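Local coordinates for protein CooJ (Rhodospirillum rubrum, PDB 6HK5) that binds nickel and probably acts as a metallochaperone supplying Ni(II) for the maturation of carbon monoxide dehydrogenase, at residues I30-R34 with I47-L51. Residues are numbered along the deposited sequence; the frame is centred on the assembly and turned at random.
Sequences IGVQR and IDRAL
Antiparallel neighbours in an α-helical hairpin pack through apolar side chains, and charged pairs can bridge the edge of the interface; CooJ illustrates both. This chain, the N-terminal part of the protein, consists of helices 5-35 and 42-67 joined by a short loop. The segments 30-34 and 47-51 lie close to that loop, both fully α-helical, with axes 10.8 Å apart and running at 163° to each other. The nearest CA pairs are G31 CA to L51 CA, 7.7 Å, and R34 CA to I47 CA, 7.2 Å.

I30 (chi1 m, chi2 t) points toward the partner helix, and its CG2 lies 4.1 Å from both I47 CG2 and L51 CD2, so one methyl touches two residues a helical turn apart. F19 and V64 of the second subunit pack on I30 and I47, so the apolar contact extends across the subunit interface. The nickel ion, bound by H22 and H26, is about 9 Å from the I30 side chain. At G31, L51 (m, t) rests against the backbone, its CD1 3.9 Å from G31 CA. R34 follows one turn after I30, with the backbone hydrogen bond from R34 N to I30 O at 2.8 Å. Its aliphatic part covers I47 (R34 CG to I47 CG2 3.7 Å), while chi1 t and chi2 m carry the guanidinium to D48 (chi1 m). There a bidentate salt bridge closes the seam: R34 NE donates to D48 OD1 at 2.5 Å, and R34 NH2 to D48 OD2 at 2.9 Å.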
loop_
_atom_site.group_PDB
_atom_site.type_symbol
_atom_site.label_atom_id
_atom_site.label_comp_id
_atom_site.label_asym_id
_atom_site.label_seq_id
_atom_site.Cartn_x
_atom_site.Cartn_y
_atom_site.Cartn_z
ATOM N N ILE A 30 9.092 14.738 -1.699
ATOM C CA ILE A 30 8.136 15.735 -2.149
ATOM C C ILE A 30 8.512 17.102 -1.605
ATOM O O ILE A 30 8.319 18.117 -2.281
ATOM C CB ILE A 30 6.713 15.308 -1.759
ATOM C CG1 ILE A 30 6.296 14.104 -2.612
ATOM C CG2 ILE A 30 5.721 16.446 -1.949
ATOM C CD1 ILE A 30 5.122 13.331 -2.051
ATOM N N GLY A 31 9.088 17.155 -0.403
ATOM C CA GLY A 31 9.529 18.442 0.120
ATOM C C GLY A 31 10.591 19.084 -0.759
ATOM O O GLY A 31 10.541 20.281 -1.039
ATOM N N VAL A 32 11.554 18.293 -1.228
ATOM C CA VAL A 32 12.624 18.886 -2.017
ATOM C C VAL A 32 12.108 19.305 -3.390
ATOM O O VAL A 32 12.423 20.398 -3.869
ATOM C CB VAL A 32 13.824 17.932 -2.103
ATOM C CG1 VAL A 32 14.828 18.463 -3.087
ATOM C CG2 VAL A 32 14.475 17.784 -0.727
ATOM N N GLN A 33 11.276 18.469 -4.032
ATOM C CA GLN A 33 10.636 18.898 -5.274
ATOM C C GLN A 33 9.794 20.154 -5.056
ATOM O O GLN A 33 9.787 21.063 -5.895
ATOM C CB GLN A 33 9.785 17.770 -5.853
ATOM C CG GLN A 33 10.592 16.592 -6.379
ATOM C CD GLN A 33 9.711 15.546 -7.061
ATOM O OE1 GLN A 33 8.738 15.882 -7.725
ATOM N NE2 GLN A 33 10.038 14.278 -6.877
ATOM N N ARG A 34 9.096 20.237 -3.925
ATOM C CA ARG A 34 8.260 21.407 -3.688
ATOM C C ARG A 34 9.104 22.669 -3.560
ATOM O O ARG A 34 8.645 23.768 -3.911
ATOM C CB ARG A 34 7.396 21.182 -2.444
ATOM C CG ARG A 34 6.653 22.410 -1.946
ATOM C CD ARG A 34 7.456 23.212 -0.926
ATOM N NE ARG A 34 6.671 24.349 -0.456
ATOM C CZ ARG A 34 6.558 25.484 -1.132
ATOM N NH1 ARG A 34 7.202 25.638 -2.296
ATOM N NH2 ARG A 34 5.812 26.464 -0.647
ATOM N N ILE A 47 0.858 22.275 -0.815
ATOM C CA ILE A 47 1.726 21.129 -0.574
ATOM C C ILE A 47 2.295 21.163 0.842
ATOM O O ILE A 47 2.362 20.127 1.516
ATOM C CB ILE A 47 2.831 21.053 -1.649
ATOM C CG1 ILE A 47 2.245 20.627 -3.002
ATOM C CG2 ILE A 47 3.921 20.060 -1.252
ATOM C CD1 ILE A 47 3.286 20.635 -4.119
ATOM N N ASP A 48 2.715 22.340 1.330
ATOM C CA ASP A 48 3.212 22.387 2.704
ATOM C C ASP A 48 2.128 21.978 3.698
ATOM O O ASP A 48 2.417 21.314 4.706
ATOM C CB ASP A 48 3.728 23.780 3.047
ATOM C CG ASP A 48 4.831 24.248 2.118
ATOM O OD1 ASP A 48 5.580 23.398 1.583
ATOM O OD2 ASP A 48 4.937 25.478 1.921
ATOM N N ARG A 49 0.879 22.399 3.463
ATOM C CA ARG A 49 -0.185 21.995 4.370
ATOM C C ARG A 49 -0.343 20.476 4.371
ATOM O O ARG A 49 -0.470 19.852 5.433
ATOM C CB ARG A 49 -1.501 22.681 4.001
ATOM C CG ARG A 49 -2.636 22.259 4.949
ATOM C CD ARG A 49 -4.011 22.838 4.591
ATOM N NE ARG A 49 -4.499 22.326 3.314
ATOM C CZ ARG A 49 -5.541 22.814 2.644
ATOM N NH1 ARG A 49 -6.247 23.841 3.122
ATOM N NH2 ARG A 49 -5.880 22.266 1.488
ATOM N N ALA A 50 -0.315 19.861 3.188
ATOM C CA ALA A 50 -0.410 18.407 3.110
ATOM C C ALA A 50 0.733 17.751 3.861
ATOM O O ALA A 50 0.515 16.803 4.629
ATOM C CB ALA A 50 -0.430 17.953 1.652
ATOM N N LEU A 51 1.956 18.275 3.690
ATOM C CA LEU A 51 3.118 17.679 4.346
ATOM C C LEU A 51 3.044 17.863 5.849
ATOM O O LEU A 51 3.438 16.973 6.607
ATOM C CB LEU A 51 4.424 18.280 3.808
ATOM C CG LEU A 51 4.836 18.002 2.347
ATOM C CD1 LEU A 51 6.144 18.691 2.030
ATOM C CD2 LEU A 51 4.931 16.501 2.061
#